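Local atomic coordinates of ABC transporter periplasmic-binding protein YTFQ (Escherichia coli, PDB entry 2VK2), a protein that binds alpha- and beta-galactofuranose in the periplasm and serves as the solute-binding component of the YtfQRT-YjfF ABC transporter. Residues V245-N250 / T273-T278; D90-V95 / M102-A107; I116-V121 / A151-N156; N130-Q135 / K190-V195. All coordinates share one frame; numbering follows the deposited sequence. Where two conformers were deposited one is given.

Contact 1 (V245-N250 / T273-T278). With GZL (beta-D-galactofuranose), chain B.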
# COMPACT_ATOMS: atom_id res chain seq x y z
N VAL A 245 -9.82 4.03 -0.77
CA VAL A 245 -9.78 3.55 0.60
C VAL A 245 -8.56 4.15 1.30
O VAL A 245 -7.44 4.02 0.82
CB VAL A 245 -9.70 2.01 0.65
CG1 VAL A 245 -9.55 1.53 2.09
CG2 VAL A 245 -10.94 1.40 0.01
N GLU A 246 -8.79 4.80 2.43
CA GLU A 246 -7.72 5.41 3.20
C GLU A 246 -6.83 4.36 3.87
O GLU A 246 -7.33 3.40 4.44
CB GLU A 246 -8.29 6.32 4.28
CG GLU A 246 -7.25 7.06 5.10
CD GLU A 246 -7.83 7.71 6.34
OE1 GLU A 246 -8.06 8.93 6.30
OE2 GLU A 246 -8.06 7.00 7.34
N LEU A 247 -5.52 4.58 3.79
CA LEU A 247 -4.52 3.79 4.49
C LEU A 247 -3.67 4.75 5.31
O LEU A 247 -3.05 5.65 4.76
CB LEU A 247 -3.64 3.05 3.49
CG LEU A 247 -2.45 2.27 4.06
CD1 LEU A 247 -2.94 1.08 4.87
CD2 LEU A 247 -1.54 1.82 2.94
N THR A 248 -3.62 4.56 6.63
CA THR A 248 -2.82 5.46 7.46
C THR A 248 -1.34 5.36 7.09
O THR A 248 -0.81 4.26 6.94
CB THR A 248 -2.98 5.19 8.97
OG1 THR A 248 -2.20 6.15 9.70
CG2 THR A 248 -2.54 3.78 9.35
N PRO A 249 -0.67 6.51 6.89
CA PRO A 249 0.78 6.47 6.76
C PRO A 249 1.49 6.13 8.07
O PRO A 249 2.68 5.81 8.04
CB PRO A 249 1.14 7.90 6.32
CG PRO A 249 -0.13 8.50 5.86
CD PRO A 249 -1.19 7.88 6.69
N ASN A 250 0.79 6.20 9.20
CA ASN A 250 1.42 5.96 10.50
C ASN A 250 1.48 4.47 10.85
O ASN A 250 0.78 3.98 11.75
CB ASN A 250 0.71 6.75 11.60
CG ASN A 250 1.51 6.79 12.89
OD1 ASN A 250 2.62 6.26 12.96
ND2 ASN A 250 0.95 7.43 13.91
N THR A 273 -1.09 -6.47 13.99
CA THR A 273 -1.55 -5.17 14.48
C THR A 273 -2.24 -4.44 13.33
O THR A 273 -1.59 -3.87 12.47
CB THR A 273 -0.37 -4.35 15.01
OG1 THR A 273 0.34 -5.11 16.00
CG2 THR A 273 -0.85 -3.04 15.63
N LEU A 274 -3.57 -4.49 13.32
CA LEU A 274 -4.34 -3.94 12.21
C LEU A 274 -4.62 -2.45 12.34
O LEU A 274 -4.91 -1.95 13.43
CB LEU A 274 -5.68 -4.68 12.04
CG LEU A 274 -5.61 -6.10 11.48
CD1 LEU A 274 -7.01 -6.70 11.44
CD2 LEU A 274 -4.99 -6.12 10.10
N THR A 275 -4.51 -1.74 11.22
CA THR A 275 -4.94 -0.35 11.13
C THR A 275 -6.32 -0.30 10.48
O THR A 275 -6.77 -1.29 9.89
CB THR A 275 -3.94 0.49 10.30
OG1 THR A 275 -3.86 -0.03 8.97
CG2 THR A 275 -2.56 0.44 10.94
N LYS A 276 -7.00 0.84 10.59
CA LYS A 276 -8.38 0.99 10.14
C LYS A 276 -8.47 1.38 8.66
O LYS A 276 -7.74 2.26 8.20
CB LYS A 276 -9.10 2.04 10.99
CG LYS A 276 -10.57 2.27 10.62
CD LYS A 276 -11.27 3.23 11.57
CE LYS A 276 -11.53 2.60 12.94
NZ LYS A 276 -12.31 1.34 12.87
N SER A 277 -9.39 0.74 7.94
CA SER A 277 -9.66 1.05 6.53
C SER A 277 -11.04 1.68 6.37
O SER A 277 -12.02 1.18 6.91
CB SER A 277 -9.62 -0.23 5.69
OG SER A 277 -8.35 -0.85 5.77
N THR A 278 -11.10 2.78 5.61
CA THR A 278 -12.36 3.49 5.37
C THR A 278 -12.47 3.90 3.91
O THR A 278 -11.53 4.47 3.35
CB THR A 278 -12.45 4.76 6.24
OG1 THR A 278 -12.19 4.43 7.61
CG2 THR A 278 -13.83 5.40 6.12
C6 GZL B . 0.65 -0.46 1.64
C5 GZL B . 1.65 -0.70 0.77
C4 GZL B . 1.73 -0.09 -0.62
C3 GZL B . 0.88 1.08 -1.01
C2 GZL B . 1.61 1.99 -1.64
O6 GZL B . 0.61 -1.04 2.84
O5 GZL B . 2.60 -1.59 1.09
O4 GZL B . 3.06 0.37 -0.88
O3 GZL B . -0.43 1.13 -0.81
C1 GZL B . 3.05 1.59 -1.63
O2 GZL B . 1.22 3.13 -2.20
O1 GZL B . 3.54 1.36 -2.94
O HOH W 1 -6.48 0.83 4.85
O HOH W 2 -9.16 4.53 7.35
O HOH W 3 -6.51 4.59 9.06
O HOH W 4 -5.26 1.79 7.30

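Contact 2 (D90-V95 / M102-A107). With GZL (beta-D-galactofuranose), chain B.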
# COMPACT_ATOMS: atom_id res chain seq x y z
N ASP A 90 3.55 -2.51 7.06
CA ASP A 90 2.74 -2.22 5.85
C ASP A 90 2.65 -3.31 4.77
O ASP A 90 1.73 -3.32 4.02
CB ASP A 90 3.07 -0.81 5.28
CG ASP A 90 4.25 -0.78 4.34
OD1 ASP A 90 4.22 -1.38 3.30
OD2 ASP A 90 5.20 -0.05 4.61
N ARG A 91 3.61 -4.22 4.76
CA ARG A 91 3.48 -5.52 4.00
C ARG A 91 3.85 -6.68 4.93
O ARG A 91 4.50 -6.49 5.89
CB ARG A 91 4.39 -5.52 2.78
CG ARG A 91 4.09 -4.32 1.80
CD ARG A 91 4.82 -4.47 0.51
NE ARG A 91 4.53 -3.24 -0.32
CZ ARG A 91 5.21 -2.87 -1.39
NH1 ARG A 91 6.14 -3.61 -1.93
NH2 ARG A 91 4.95 -1.71 -1.96
N SER A 92 3.38 -7.84 4.50
CA SER A 92 3.53 -9.06 5.28
C SER A 92 4.47 -10.04 4.60
O SER A 92 4.79 -9.91 3.42
CB SER A 92 2.17 -9.71 5.49
OG SER A 92 1.31 -8.89 6.26
N ILE A 93 4.91 -11.03 5.36
CA ILE A 93 5.75 -12.10 4.82
C ILE A 93 5.06 -13.44 5.00
O ILE A 93 4.17 -13.60 5.84
CB ILE A 93 7.17 -12.12 5.45
CG1 ILE A 93 7.12 -12.49 6.94
CG2 ILE A 93 7.84 -10.76 5.26
CD1 ILE A 93 8.49 -12.57 7.58
N ASP A 94 5.48 -14.39 4.17
CA ASP A 94 4.97 -15.76 4.23
C ASP A 94 6.08 -16.66 4.77
O ASP A 94 6.97 -17.07 4.03
CB ASP A 94 4.52 -16.21 2.84
CG ASP A 94 3.80 -17.55 2.86
OD1 ASP A 94 3.27 -17.95 3.92
OD2 ASP A 94 3.76 -18.20 1.80
N VAL A 95 6.04 -16.91 6.07
CA VAL A 95 7.00 -17.81 6.72
C VAL A 95 6.24 -18.78 7.61
O VAL A 95 5.18 -18.44 8.16
CB VAL A 95 8.04 -17.05 7.57
CG1 VAL A 95 8.88 -16.14 6.70
CG2 VAL A 95 7.37 -16.27 8.70
N MET A 102 8.22 -9.93 15.49
CA MET A 102 7.38 -9.58 16.63
C MET A 102 5.92 -9.39 16.22
O MET A 102 5.02 -10.03 16.76
CB MET A 102 7.89 -8.29 17.27
CG MET A 102 9.29 -8.40 17.83
SD MET A 102 9.36 -9.37 19.34
CE MET A 102 8.82 -8.14 20.52
N THR A 103 5.70 -8.50 15.26
CA THR A 103 4.36 -8.21 14.78
C THR A 103 4.43 -7.64 13.37
O THR A 103 5.51 -7.24 12.92
CB THR A 103 3.63 -7.20 15.70
OG1 THR A 103 2.24 -7.13 15.36
CG2 THR A 103 4.24 -5.80 15.58
N THR A 104 3.30 -7.66 12.69
CA THR A 104 3.12 -6.93 11.43
C THR A 104 2.09 -5.83 11.68
O THR A 104 0.97 -6.12 12.10
CB THR A 104 2.62 -7.84 10.30
OG1 THR A 104 3.48 -8.97 10.17
CG2 THR A 104 2.58 -7.08 8.98
N VAL A 105 2.49 -4.58 11.44
CA VAL A 105 1.57 -3.46 11.48
C VAL A 105 1.10 -3.21 10.06
O VAL A 105 1.91 -2.95 9.17
CB VAL A 105 2.23 -2.18 12.02
CG1 VAL A 105 1.20 -1.05 12.12
CG2 VAL A 105 2.86 -2.45 13.38
N THR A 106 -0.20 -3.32 9.82
CA THR A 106 -0.71 -3.32 8.46
C THR A 106 -2.22 -3.13 8.45
O THR A 106 -2.89 -3.37 9.45
CB THR A 106 -0.36 -4.67 7.76
OG1 THR A 106 -0.82 -4.66 6.40
CG2 THR A 106 -0.97 -5.85 8.50
N ALA A 107 -2.74 -2.67 7.32
CA ALA A 107 -4.17 -2.74 7.08
C ALA A 107 -4.55 -4.18 6.76
O ALA A 107 -3.69 -5.03 6.48
CB ALA A 107 -4.57 -1.83 5.94
C6 GZL B . 0.65 -0.46 1.64
C5 GZL B . 1.65 -0.70 0.77
C4 GZL B . 1.73 -0.09 -0.62
C3 GZL B . 0.88 1.08 -1.01
C2 GZL B . 1.61 1.99 -1.64
O6 GZL B . 0.61 -1.04 2.84
O5 GZL B . 2.60 -1.59 1.09
O4 GZL B . 3.06 0.37 -0.88
O3 GZL B . -0.43 1.13 -0.81
C1 GZL B . 3.05 1.59 -1.63
O2 GZL B . 1.22 3.13 -2.20
O1 GZL B . 3.54 1.36 -2.94
O HOH W 5 -1.15 -2.31 4.80
O HOH W 6 0.41 -6.74 4.98
O HOH W 7 3.81 -10.97 8.09

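Contact 3 (I116-V121 / A151-N156)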
# COMPACT_ATOMS: atom_id res chain seq x y z
N ILE A 116 -13.53 -1.58 -2.27
CA ILE A 116 -13.64 -1.05 -3.63
C ILE A 116 -14.57 -1.91 -4.49
O ILE A 116 -15.39 -1.39 -5.24
CB ILE A 116 -12.25 -0.93 -4.31
CG1 ILE A 116 -11.38 0.11 -3.60
CG2 ILE A 116 -12.40 -0.59 -5.79
CD1 ILE A 116 -11.92 1.54 -3.68
N GLY A 117 -14.45 -3.23 -4.37
CA GLY A 117 -15.31 -4.15 -5.11
C GLY A 117 -16.78 -4.00 -4.76
O GLY A 117 -17.63 -3.94 -5.65
N ASP A 118 -17.08 -3.93 -3.46
CA ASP A 118 -18.45 -3.73 -2.99
C ASP A 118 -19.01 -2.41 -3.52
O ASP A 118 -20.17 -2.34 -3.96
CB ASP A 118 -18.52 -3.72 -1.46
CG ASP A 118 -18.29 -5.09 -0.83
OD1 ASP A 118 -18.30 -6.11 -1.56
OD2 ASP A 118 -18.11 -5.13 0.40
N TRP A 119 -18.19 -1.36 -3.48
CA TRP A 119 -18.59 -0.06 -4.00
C TRP A 119 -18.95 -0.17 -5.49
O TRP A 119 -19.98 0.34 -5.92
CB TRP A 119 -17.49 0.99 -3.79
CG TRP A 119 -17.74 2.20 -4.62
CD1 TRP A 119 -18.58 3.23 -4.33
CD2 TRP A 119 -17.18 2.48 -5.91
NE1 TRP A 119 -18.57 4.14 -5.35
CE2 TRP A 119 -17.72 3.71 -6.33
CE3 TRP A 119 -16.27 1.82 -6.74
CZ2 TRP A 119 -17.38 4.29 -7.55
CZ3 TRP A 119 -15.94 2.40 -7.95
CH2 TRP A 119 -16.49 3.62 -8.34
N LEU A 120 -18.10 -0.85 -6.26
CA LEU A 120 -18.30 -0.98 -7.70
C LEU A 120 -19.58 -1.75 -8.03
O LEU A 120 -20.33 -1.35 -8.92
CB LEU A 120 -17.10 -1.67 -8.35
CG LEU A 120 -17.18 -1.81 -9.88
CD1 LEU A 120 -17.17 -0.44 -10.56
CD2 LEU A 120 -16.04 -2.67 -10.39
N VAL A 121 -19.83 -2.84 -7.30
CA VAL A 121 -21.05 -3.63 -7.51
C VAL A 121 -22.29 -2.74 -7.37
O VAL A 121 -23.19 -2.79 -8.21
CB VAL A 121 -21.12 -4.81 -6.51
CG1 VAL A 121 -22.49 -5.49 -6.58
CG2 VAL A 121 -20.02 -5.82 -6.80
N ALA A 151 -11.57 -9.31 -6.20
CA ALA A 151 -12.07 -10.48 -6.93
C ALA A 151 -13.23 -11.15 -6.21
O ALA A 151 -14.24 -11.51 -6.82
CB ALA A 151 -10.95 -11.48 -7.17
N GLU A 152 -13.10 -11.32 -4.90
CA GLU A 152 -14.15 -11.94 -4.09
C GLU A 152 -15.40 -11.07 -4.05
O GLU A 152 -16.51 -11.58 -4.14
CB GLU A 152 -13.65 -12.22 -2.67
CG GLU A 152 -12.58 -13.30 -2.59
CD GLU A 152 -13.07 -14.69 -2.98
OE1 GLU A 152 -14.28 -14.96 -2.85
OE2 GLU A 152 -12.23 -15.50 -3.41
N ALA A 153 -15.22 -9.76 -3.92
CA ALA A 153 -16.35 -8.82 -3.83
C ALA A 153 -17.21 -8.78 -5.09
O ALA A 153 -18.41 -8.54 -5.00
CB ALA A 153 -15.85 -7.43 -3.49
N ILE A 154 -16.61 -9.01 -6.26
CA ILE A 154 -17.35 -8.95 -7.53
C ILE A 154 -17.84 -10.31 -8.02
O ILE A 154 -18.50 -10.39 -9.06
CB ILE A 154 -16.52 -8.27 -8.65
CG1 ILE A 154 -15.31 -9.13 -9.06
CG2 ILE A 154 -16.07 -6.88 -8.22
CD1 ILE A 154 -14.65 -8.67 -10.34
N LYS A 155 -17.56 -11.38 -7.27
CA LYS A 155 -17.82 -12.75 -7.73
C LYS A 155 -19.30 -13.01 -8.06
O LYS A 155 -19.61 -13.69 -9.04
CB LYS A 155 -17.33 -13.77 -6.70
CG LYS A 155 -17.03 -15.14 -7.29
CD LYS A 155 -15.68 -15.17 -7.99
CE LYS A 155 -15.40 -16.53 -8.61
NZ LYS A 155 -16.33 -16.85 -9.72
N ASN A 156 -20.20 -12.47 -7.24
CA ASN A 156 -21.64 -12.64 -7.45
C ASN A 156 -22.25 -11.57 -8.36
O ASN A 156 -23.48 -11.43 -8.43
CB ASN A 156 -22.38 -12.68 -6.11
CG ASN A 156 -23.76 -13.31 -6.21
OD1 ASN A 156 -23.96 -14.31 -6.90
ND2 ASN A 156 -24.73 -12.72 -5.52
O HOH W 8 -19.95 -7.09 -3.30

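Contact 4 (N130-Q135 / K190-V195)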
# COMPACT_ATOMS: atom_id res chain seq x y z
N ASN A 130 -16.67 -3.79 -17.74
CA ASN A 130 -15.32 -4.32 -17.92
C ASN A 130 -14.32 -3.54 -17.10
O ASN A 130 -14.19 -2.33 -17.25
CB ASN A 130 -14.90 -4.24 -19.38
CG ASN A 130 -15.66 -5.26 -20.26
OD1 ASN A 130 -16.18 -6.21 -19.82
ND2 ASN A 130 -15.66 -4.99 -21.52
N VAL A 131 -13.61 -4.29 -16.26
CA VAL A 131 -12.60 -3.73 -15.37
C VAL A 131 -11.21 -4.01 -15.90
O VAL A 131 -10.93 -5.11 -16.38
CB VAL A 131 -12.73 -4.33 -13.95
CG1 VAL A 131 -11.60 -3.86 -13.04
CG2 VAL A 131 -14.09 -3.98 -13.35
N VAL A 132 -10.33 -3.01 -15.83
CA VAL A 132 -8.91 -3.23 -16.03
C VAL A 132 -8.22 -2.99 -14.69
O VAL A 132 -8.55 -2.04 -13.97
CB VAL A 132 -8.32 -2.34 -17.16
CG1 VAL A 132 -9.02 -2.65 -18.48
CG2 VAL A 132 -8.41 -0.86 -16.82
N GLU A 133 -7.29 -3.88 -14.34
CA GLU A 133 -6.65 -3.86 -13.03
C GLU A 133 -5.18 -3.50 -13.15
O GLU A 133 -4.43 -4.12 -13.90
CB GLU A 133 -6.80 -5.23 -12.36
CG GLU A 133 -6.14 -5.33 -10.98
CD GLU A 133 -6.34 -6.68 -10.34
OE1 GLU A 133 -6.28 -7.70 -11.06
OE2 GLU A 133 -6.54 -6.73 -9.11
N LEU A 134 -4.77 -2.48 -12.39
CA LEU A 134 -3.37 -2.13 -12.24
C LEU A 134 -2.91 -2.69 -10.91
O LEU A 134 -3.24 -2.16 -9.84
CB LEU A 134 -3.19 -0.61 -12.29
CG LEU A 134 -3.56 0.04 -13.62
CD1 LEU A 134 -3.58 1.56 -13.50
CD2 LEU A 134 -2.61 -0.40 -14.72
N GLN A 135 -2.17 -3.80 -10.96
CA GLN A 135 -1.70 -4.45 -9.74
C GLN A 135 -0.48 -3.76 -9.17
O GLN A 135 0.26 -3.08 -9.88
CB GLN A 135 -1.32 -5.91 -10.01
CG GLN A 135 -2.43 -6.78 -10.56
CD GLN A 135 -2.03 -8.24 -10.62
OE1 GLN A 135 -1.29 -8.73 -9.75
NE2 GLN A 135 -2.50 -8.94 -11.63
N LYS A 190 -12.82 2.52 -25.12
CA LYS A 190 -14.28 2.46 -25.16
C LYS A 190 -14.86 1.17 -24.57
O LYS A 190 -16.01 1.16 -24.12
CB LYS A 190 -14.80 2.64 -26.59
CG LYS A 190 -14.55 4.03 -27.17
CD LYS A 190 -15.15 4.17 -28.55
N ASN A 191 -14.07 0.10 -24.55
CA ASN A 191 -14.50 -1.17 -23.97
C ASN A 191 -14.12 -1.31 -22.49
O ASN A 191 -14.21 -2.39 -21.92
CB ASN A 191 -13.92 -2.33 -24.78
CG ASN A 191 -14.62 -3.65 -24.50
OD1 ASN A 191 -15.84 -3.71 -24.39
ND2 ASN A 191 -13.84 -4.72 -24.38
N ILE A 192 -13.70 -0.20 -21.86
CA ILE A 192 -13.35 -0.19 -20.44
C ILE A 192 -14.37 0.63 -19.66
O ILE A 192 -14.68 1.76 -20.03
CB ILE A 192 -11.95 0.43 -20.22
CG1 ILE A 192 -10.89 -0.35 -21.00
CG2 ILE A 192 -11.61 0.45 -18.72
CD1 ILE A 192 -9.50 0.26 -20.92
N CYS A 193 -14.89 0.04 -18.57
CA CYS A 193 -15.85 0.70 -17.68
C CYS A 193 -15.17 1.30 -16.44
O CYS A 193 -15.57 2.36 -15.96
CB CYS A 193 -16.94 -0.31 -17.26
SG CYS A 193 -17.82 0.01 -15.69
N MET A 194 -14.15 0.62 -15.94
CA MET A 194 -13.53 1.00 -14.67
C MET A 194 -12.09 0.51 -14.59
O MET A 194 -11.76 -0.57 -15.08
CB MET A 194 -14.36 0.41 -13.52
CG MET A 194 -13.87 0.74 -12.12
SD MET A 194 -12.97 -0.63 -11.37
CE MET A 194 -12.77 -0.01 -9.71
N VAL A 195 -11.24 1.33 -13.98
CA VAL A 195 -9.88 0.91 -13.63
C VAL A 195 -9.79 0.75 -12.12
O VAL A 195 -10.16 1.65 -11.37
CB VAL A 195 -8.78 1.88 -14.16
CG1 VAL A 195 -9.05 3.32 -13.74
CG2 VAL A 195 -7.40 1.42 -13.69
O HOH W 9 -16.18 -6.94 -23.60

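Contact 1 (V245-N250 / T273-T278)
T248 and T275 meet through methyl groups where two connecting segments pass each other between the lobes; T248 CG2 lies 3.7 Å from T275 CG2, the two side chains slanting across each other. T248 turns its hydroxyl anti to its own backbone N (chi1 -178°), which leaves CG2 to face T275. That hydroxyl accepts from N250 N, with T248 OG1 and N250 N 3.0 Å apart, and closes an ST turn. An alanine here would probably leave N250 N without this acceptor and open a small gap beside the T275 methyl. A water 2.8 Å from T275 OG1 accepts from T248 N and donates to K276 O. A second water spans from E246 O to S277 OG, 2.7 Å from each. The E246 side chain, extended with CG anti to the backbone N, carries OE2 to a third water, 2.7 Å from E246 OE2, that also contacts K276 O and T278 OG1. Directly, the backbones join by E246 N donating to T278 O at 2.9 Å, while V245 CG1 rests 4.0 Å from S277 CB. L247 sets out away from the partner segment, but its CD2 reaches 3.4 Å from C6 of the bound galactofuranose, against the hydroxymethyl end; L247 O takes a bond from W16 NE1. Strand 243-246 belongs to the sheet of one lobe and strand 272-274 to that of the other, so the two segments form part of the interdomain hinge of a type I periplasmic binding protein, with helix 109-124 packed on V245, L247 and S277 and helix 15-31 touching P249 and N250.

Contact 2 (D90-V95 / M102-A107)
S92 and T104 meet because S92 OG stands anti to its carbonyl carbon (chi1 -64°) and T104 CG2 anti to its backbone N, which brings S92 OG to 3.5 Å from T104 CG2. The two segments lie where strand 86-89 of the N-terminal lobe's parallel sheet gives way to a loop beside strand 103-106, at the sugar-binding cleft of this type I periplasmic binding protein. Just past strand 86-89, D90 N donates to V105 O, 2.7 Å apart. D90 OD1 accepts from the sugar's O5 at 2.7 Å, while its backbone O accepts from the sugar's O6. OD2 is held by a salt bridge to R17. R91 grips the same ligand with two parts of its guanidinium: R91 NE donates to the sugar's O5 at 2.9 Å. R91 NH2 donates to the sugar's O4 at 3.0 Å. The sugar's C5 lies at the edge of the guanidinium, in its plane. O5 therefore has both an acceptor in D90 and a donor in R91, which is likely to fix its hydroxyl direction. One water joins S92 OG to T106 OG1 across the contact; another joins D90 O, A107 N and the sugar's O6. T106 OG1 itself donates to A107 O. The carbonyl oxygen R91 O is buried without a polar partner and lies 3.7 Å from the methyl carbon T104 CG2.

Contact 3 (I116-V121 / A151-N156)
A153 and G117 bring two helices together at close range, their CA atoms 5.0 Å apart. A153 has the most surface buried here: its CB sits on the backbone of helix 109-124, 3.7 Å from G117 CA. A CB on G117 would point at A153 and fall within clashing distance of its methyl, so the missing side chain is what admits the alanine. I154, second in buried surface, lays its CG2 4.2 Å from G117 O, and its CA lies against V121 CG2. V121, third, directs that CG2 at the neighbouring backbone, 3.6 Å from A153 O, and the same methyl lies 4.3 Å from I154 CG2. At D118, CG stands anti to the carbonyl carbon, beside the backbone N (chi1 -71°), and from there D118 OD1 comes to the A153 methyl, 3.4 Å from A153 CB. A water donates to both segments, 2.6 Å from D118 OD1 and 2.7 Å from A153 O, and ties the carboxylate to the end of helix 141-153; D118 OD2 is engaged by a salt bridge to K114 one turn earlier. Carbon contacts and one water bridge hold the segments together. The helices pack on the sheet of the C-terminal lobe: I160 of strand 160-167 receives L120, V121 and I154 together, I162 receives I154, M194 of strand 194-197 takes I116 and L120, and A243 of strand 243-246 supports I116 and W119.

Contact 4 (N130-Q135 / K190-V195)
N130 grips the loop ahead of strand 194-197 with both its backbone and its side chain. Its carbonyl oxygen accepts from two successive amides, C193 N at 2.8 Å and M194 N at 3.2 Å, the first lying in the carbonyl plane and the second tilted from it. Its CG stands anti to the carbonyl carbon (chi1 -71°), and from there N130 ND2 donates to N191 O at 3.0 Å, close to the plane of its own amide, and to a water. An alanine here would probably leave N191 O without this donor and the loop end freer to move. The next rung is V132 N to M194 O, 2.9 Å. On one face V131 and M194 lie side by side, V131 CG1 to M194 SD 3.9 Å. On the other, V132 crosses I192 at about a right angle, V132 CG1 to I192 CD1 3.8 Å, while L134 CD1 touches V195 CG2 at the same distance. Outward, the C129-C193 disulfide ties the start of strand 129-135 to the loop, and N191 ND2 is hydrogen-bonded to E186 OE1. L120 covers V131 and M194; F182 covers V132 and L134. Parallel strands flanked by helices on both faces are characteristic of the Rossmann-like alpha/beta sandwich in each lobe of type I periplasmic binding proteins.

In the fold
Contacts 2 and 4 are the more buried and each belongs to the sheet of one lobe, on opposite sides of the chain's centre; contacts 1 and 3 are only partly buried. Contact 1 draws on both lobes and touches contact 2 through T273 and T104 in adjacent strands, while L247 meets A107 beside the sugar that both contacts reach. Contacts 3 and 4 share the C-terminal lobe: L120 of the helix pair settles on V131 and M194 of the strand pair, and the segments alternate along the chain. The chemistry follows place: several water bridges at the hinge, charged and hydroxyl groups at the cleft, close carbon contacts with a single water bridge between the helices, backbone bonds and valine contacts in the sheet.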